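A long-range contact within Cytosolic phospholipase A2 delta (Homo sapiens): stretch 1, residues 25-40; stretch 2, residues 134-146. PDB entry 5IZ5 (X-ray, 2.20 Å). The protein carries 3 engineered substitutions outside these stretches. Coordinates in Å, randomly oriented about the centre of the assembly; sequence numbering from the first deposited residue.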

# COMPACT_ATOMS: atom_id res chain seq x y z
N CYS B 25 -4.60 -26.29 19.04
CA CYS B 25 -3.53 -25.56 19.73
C CYS B 25 -2.77 -26.43 20.74
O CYS B 25 -3.31 -27.40 21.25
N TRP B 26 -1.52 -26.06 21.01
CA TRP B 26 -0.71 -26.70 22.05
C TRP B 26 -0.53 -25.73 23.21
O TRP B 26 -0.73 -24.53 23.05
N GLN B 27 -0.16 -26.25 24.37
CA GLN B 27 0.23 -25.40 25.49
C GLN B 27 1.75 -25.33 25.61
O GLN B 27 2.41 -26.36 25.68
N LEU B 28 2.30 -24.11 25.63
CA LEU B 28 3.74 -23.91 25.85
C LEU B 28 4.02 -23.39 27.26
O LEU B 28 3.47 -22.36 27.67
N THR B 29 4.88 -24.08 28.00
CA THR B 29 5.39 -23.56 29.27
C THR B 29 6.80 -23.02 29.05
O THR B 29 7.69 -23.75 28.58
N VAL B 30 7.00 -21.74 29.36
CA VAL B 30 8.31 -21.10 29.24
C VAL B 30 8.82 -20.84 30.64
O VAL B 30 8.25 -20.02 31.37
N ARG B 31 9.89 -21.53 31.03
CA ARG B 31 10.48 -21.36 32.36
C ARG B 31 11.75 -20.51 32.29
O ARG B 31 12.79 -20.98 31.82
N VAL B 32 11.65 -19.27 32.75
CA VAL B 32 12.78 -18.34 32.79
C VAL B 32 13.61 -18.67 34.03
O VAL B 32 13.17 -18.44 35.15
N LEU B 33 14.80 -19.21 33.82
CA LEU B 33 15.63 -19.69 34.93
C LEU B 33 16.50 -18.58 35.51
O LEU B 33 16.26 -18.12 36.63
N GLU B 34 17.51 -18.16 34.75
CA GLU B 34 18.50 -17.21 35.24
C GLU B 34 19.25 -16.56 34.09
O GLU B 34 19.17 -17.03 32.95
N ALA B 35 19.97 -15.49 34.40
CA ALA B 35 20.84 -14.83 33.44
C ALA B 35 22.21 -14.57 34.08
O ALA B 35 22.33 -14.56 35.30
N ARG B 36 23.22 -14.36 33.24
CA ARG B 36 24.59 -14.14 33.70
C ARG B 36 25.28 -13.02 32.93
O ARG B 36 25.02 -12.82 31.75
N ASN B 37 26.17 -12.32 33.63
CA ASN B 37 27.05 -11.31 33.03
C ASN B 37 26.31 -10.09 32.49
O ASN B 37 26.71 -9.52 31.48
N LEU B 38 25.23 -9.68 33.16
CA LEU B 38 24.50 -8.48 32.74
C LEU B 38 25.28 -7.21 33.10
O LEU B 38 26.05 -7.20 34.05
N ARG B 39 25.05 -6.15 32.34
CA ARG B 39 25.73 -4.87 32.51
C ARG B 39 25.24 -4.09 33.73
O ARG B 39 24.04 -4.05 33.98
N TRP B 40 26.15 -3.45 34.46
CA TRP B 40 25.81 -2.69 35.67
C TRP B 40 25.09 -1.38 35.32
O TRP B 40 25.23 -0.86 34.21
N GLY B 134 29.78 -11.71 22.72
CA GLY B 134 28.90 -11.22 23.78
C GLY B 134 28.84 -12.22 24.91
O GLY B 134 28.68 -13.42 24.68
N GLU B 135 28.95 -11.70 26.12
CA GLU B 135 29.19 -12.50 27.30
C GLU B 135 27.89 -12.71 28.08
O GLU B 135 27.83 -13.56 28.94
N GLU B 136 26.83 -11.98 27.73
CA GLU B 136 25.56 -12.04 28.45
C GLU B 136 24.80 -13.32 28.06
O GLU B 136 24.77 -13.68 26.89
N GLU B 137 24.24 -14.04 29.04
CA GLU B 137 23.51 -15.29 28.76
C GLU B 137 22.20 -15.40 29.52
O GLU B 137 22.11 -14.97 30.67
N LEU B 138 21.19 -16.00 28.88
CA LEU B 138 19.87 -16.24 29.48
C LEU B 138 19.51 -17.72 29.36
O LEU B 138 19.44 -18.26 28.25
N ASP B 139 19.26 -18.38 30.50
CA ASP B 139 18.83 -19.78 30.51
C ASP B 139 17.31 -19.89 30.60
O ASP B 139 16.70 -19.34 31.52
N VAL B 140 16.73 -20.61 29.65
CA VAL B 140 15.28 -20.82 29.59
C VAL B 140 15.00 -22.27 29.24
O VAL B 140 15.79 -22.91 28.54
N GLU B 141 13.88 -22.80 29.72
CA GLU B 141 13.40 -24.11 29.27
C GLU B 141 11.98 -24.07 28.73
O GLU B 141 11.12 -23.36 29.27
N PHE B 142 11.76 -24.84 27.67
CA PHE B 142 10.49 -24.87 26.96
C PHE B 142 9.89 -26.26 26.99
O PHE B 142 10.58 -27.24 26.71
N LEU B 143 8.60 -26.35 27.32
CA LEU B 143 7.88 -27.60 27.19
C LEU B 143 6.56 -27.37 26.48
O LEU B 143 5.72 -26.58 26.92
N MET B 144 6.39 -28.09 25.38
CA MET B 144 5.17 -28.03 24.59
C MET B 144 4.36 -29.29 24.86
O MET B 144 4.87 -30.40 24.73
N GLU B 145 3.10 -29.10 25.23
CA GLU B 145 2.22 -30.19 25.58
C GLU B 145 0.88 -30.08 24.89
O GLU B 145 0.41 -28.98 24.61
N GLU B 146 0.27 -31.24 24.66
CA GLU B 146 -1.04 -31.35 24.04
C GLU B 146 -2.11 -30.85 25.00
O GLU B 146 -1.92 -30.88 26.21

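The polar anchor of this antiparallel pair is Arg-36. With chi1 m, chi2 t and chi3 m, its guanidinium swings back over the neighbouring strand and meets two carboxylates at its edge, near its plane. NH2 forms a salt bridge to Glu-137 OE1 at 2.7 Å, and NH1 forms another to Asp-139 OD2 at 2.9 Å; NH2 also donates to Asp-139 OD1 at 3.1 Å. Both acids (chi1 m) lie on the same face as Arg-36, two residues apart, so one arginine can bridge them. Within its own strand, Glu-34 (chi1 p) adds a salt bridge, Arg-36 NH1 to Glu-34 OE2 at 2.9 Å. The cation thus offsets a cluster in which Glu-34 OE2 and Asp-139 OD2 stand 4.2 Å apart.

Just past the strand, Asn-37 (chi1 m) points toward its partner and ties down the loop, ND2 donating to Glu-135 O at 2.7 Å. Arg-31 is looser: its NE stays 4.4 Å from Glu-141 OE2, beyond a salt bridge, while its CD approaches that same OE2 to 3.4 Å. Leu-33 also points toward the other strand, bringing CD2 within 3.5 Å of Glu-141 OE2. On this polar face Thr-29 (chi1 p) rests OG1 3.5 Å from Leu-143 CB, and a water donates to Gln-27 O at 2.9 Å and Leu-143 O at 2.7 Å.

The opposite face is buried and apolar. Val-30 (t) sets CG1 3.6 Å from Val-140 CG1 and 3.9 Å from Phe-142 CE1; Leu-28 (t, p) brings CD1 to the edge of the Phe-142 ring. Met-144 (t, p, p) lies on the same face, its SD 4.0 Å from Leu-28 CB and 3.5 Å from Trp-26 CB. The rule is alternation, broken at Leu-33: mostly charged and polar side chains on the face of Arg-36, with Leu-143 among them, and buried apolar ones on the face of Val-30.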

# COMPACT_ATOMS: atom_id res chain seq x y z
CB CYS B 25 -4.10 -24.32 20.45
SG CYS B 25 -4.84 -23.10 19.33
CB TRP B 26 0.66 -27.07 21.50
CG TRP B 26 0.62 -28.04 20.33
CD1 TRP B 26 -0.35 -28.96 20.06
CD2 TRP B 26 1.60 -28.18 19.29
NE1 TRP B 26 -0.05 -29.66 18.92
CE2 TRP B 26 1.15 -29.21 18.42
CE3 TRP B 26 2.81 -27.55 19.00
CZ2 TRP B 26 1.87 -29.61 17.29
CZ3 TRP B 26 3.53 -27.94 17.87
CH2 TRP B 26 3.05 -28.96 17.03
CB GLN B 27 -0.36 -25.91 26.80
CG GLN B 27 0.15 -25.12 28.00
CD GLN B 27 -0.14 -25.78 29.33
OE1 GLN B 27 0.78 -26.15 30.06
NE2 GLN B 27 -1.42 -25.93 29.64
CB LEU B 28 4.33 -22.92 24.82
CG LEU B 28 5.84 -22.66 24.91
CD1 LEU B 28 6.64 -23.93 24.63
CD2 LEU B 28 6.27 -21.54 23.97
CB THR B 29 5.36 -24.59 30.43
OG1 THR B 29 6.51 -25.45 30.35
CG2 THR B 29 4.10 -25.42 30.39
CB VAL B 30 8.21 -19.77 28.46
CG1 VAL B 30 9.59 -19.13 28.29
CG2 VAL B 30 7.55 -19.99 27.11
CB ARG B 31 10.77 -22.71 33.01
CG ARG B 31 11.20 -22.61 34.47
CD ARG B 31 11.30 -23.98 35.14
NE ARG B 31 9.98 -24.55 35.44
CZ ARG B 31 9.18 -24.17 36.44
NH1 ARG B 31 9.54 -23.19 37.26
NH2 ARG B 31 8.01 -24.77 36.61
CB VAL B 32 12.29 -16.87 32.85
CG1 VAL B 32 13.47 -15.90 32.90
CG2 VAL B 32 11.41 -16.56 31.65
CB LEU B 33 16.50 -20.87 34.47
CG LEU B 33 15.75 -22.12 34.03
CD1 LEU B 33 16.70 -23.09 33.35
CD2 LEU B 33 15.06 -22.78 35.21
CB GLU B 34 19.50 -17.92 36.15
CG GLU B 34 20.36 -18.97 35.45
CD GLU B 34 21.38 -19.60 36.36
OE1 GLU B 34 20.98 -20.20 37.38
OE2 GLU B 34 22.59 -19.50 36.07
CB ALA B 35 20.22 -13.53 32.95
CB ARG B 36 25.41 -15.42 33.55
CG ARG B 36 24.98 -16.58 34.44
CD ARG B 36 25.75 -17.84 34.09
NE ARG B 36 25.42 -18.32 32.74
CZ ARG B 36 24.43 -19.15 32.44
NH1 ARG B 36 23.63 -19.63 33.39
NH2 ARG B 36 24.23 -19.51 31.18
CB ASN B 37 27.92 -11.92 31.93
CG ASN B 37 28.56 -13.24 32.35
OD1 ASN B 37 29.11 -13.35 33.44
ND2 ASN B 37 28.48 -14.24 31.48
CB LEU B 38 23.11 -8.44 33.37
CG LEU B 38 22.16 -9.60 33.08
CD1 LEU B 38 20.84 -9.35 33.78
CD2 LEU B 38 21.94 -9.79 31.58
CB ARG B 39 25.50 -4.03 31.25
CG ARG B 39 25.94 -4.72 29.96
CD ARG B 39 27.45 -4.77 29.80
NE ARG B 39 28.00 -3.42 29.68
CZ ARG B 39 29.29 -3.10 29.76
NH1 ARG B 39 30.22 -4.03 29.98
NH2 ARG B 39 29.65 -1.83 29.63
CB TRP B 40 27.08 -2.37 36.48
CG TRP B 40 27.74 -3.56 37.13
CD1 TRP B 40 27.70 -4.86 36.72
CD2 TRP B 40 28.59 -3.54 38.29
NE1 TRP B 40 28.44 -5.65 37.55
CE2 TRP B 40 29.01 -4.87 38.52
CE3 TRP B 40 29.04 -2.53 39.15
CZ2 TRP B 40 29.85 -5.22 39.59
CZ3 TRP B 40 29.87 -2.88 40.21
CH2 TRP B 40 30.27 -4.21 40.42
CB GLU B 135 30.26 -11.81 28.16
CG GLU B 135 31.56 -11.56 27.40
CD GLU B 135 32.66 -10.96 28.26
OE1 GLU B 135 32.37 -10.07 29.08
OE2 GLU B 135 33.83 -11.38 28.09
CB GLU B 136 24.72 -10.77 28.15
CG GLU B 136 25.52 -9.57 27.64
CD GLU B 136 24.93 -8.21 27.96
OE1 GLU B 136 23.84 -8.14 28.58
OE2 GLU B 136 25.58 -7.19 27.59
CB GLU B 137 24.38 -16.51 29.10
CG GLU B 137 25.65 -16.60 28.27
CD GLU B 137 26.45 -17.87 28.53
OE1 GLU B 137 26.05 -18.69 29.39
OE2 GLU B 137 27.48 -18.05 27.86
CB LEU B 138 18.81 -15.40 28.76
CG LEU B 138 17.50 -15.00 29.46
CD1 LEU B 138 16.35 -14.93 28.46
CD2 LEU B 138 17.10 -15.91 30.61
CB ASP B 139 19.45 -20.54 31.68
CG ASP B 139 20.92 -20.84 31.47
OD1 ASP B 139 21.45 -20.58 30.37
OD2 ASP B 139 21.54 -21.33 32.43
CB VAL B 140 14.63 -19.92 28.51
CG1 VAL B 140 13.11 -20.00 28.57
CG2 VAL B 140 15.09 -18.47 28.67
CB GLU B 141 13.59 -25.22 30.31
CG GLU B 141 13.65 -24.81 31.76
CD GLU B 141 14.03 -25.97 32.67
OE1 GLU B 141 14.47 -27.03 32.16
OE2 GLU B 141 13.89 -25.83 33.90
CB PHE B 142 10.70 -24.48 25.49
CG PHE B 142 11.26 -23.10 25.30
CD1 PHE B 142 10.42 -22.01 25.22
CD2 PHE B 142 12.64 -22.90 25.21
CE1 PHE B 142 10.95 -20.74 25.04
CE2 PHE B 142 13.17 -21.64 25.03
CZ PHE B 142 12.32 -20.55 24.95
CB LEU B 143 7.62 -28.25 28.55
CG LEU B 143 6.93 -29.62 28.46
CD1 LEU B 143 7.91 -30.71 28.00
CD2 LEU B 143 6.28 -30.01 29.77
CB MET B 144 5.53 -27.95 23.12
CG MET B 144 4.34 -27.65 22.22
SD MET B 144 3.93 -25.90 22.19
CE MET B 144 5.22 -25.24 21.13
CB GLU B 145 1.96 -30.18 27.07
CG GLU B 145 3.10 -30.69 27.91
CD GLU B 145 2.73 -30.85 29.38
OE1 GLU B 145 1.87 -30.09 29.87
OE2 GLU B 145 3.29 -31.74 30.04
CB GLU B 146 -1.29 -32.82 23.67
CG GLU B 146 -2.53 -33.10 22.85
CD GLU B 146 -2.55 -34.51 22.27
OE1 GLU B 146 -3.60 -34.90 21.72
OE2 GLU B 146 -1.53 -35.22 22.34
O HOH W 1 3.44 -27.44 28.15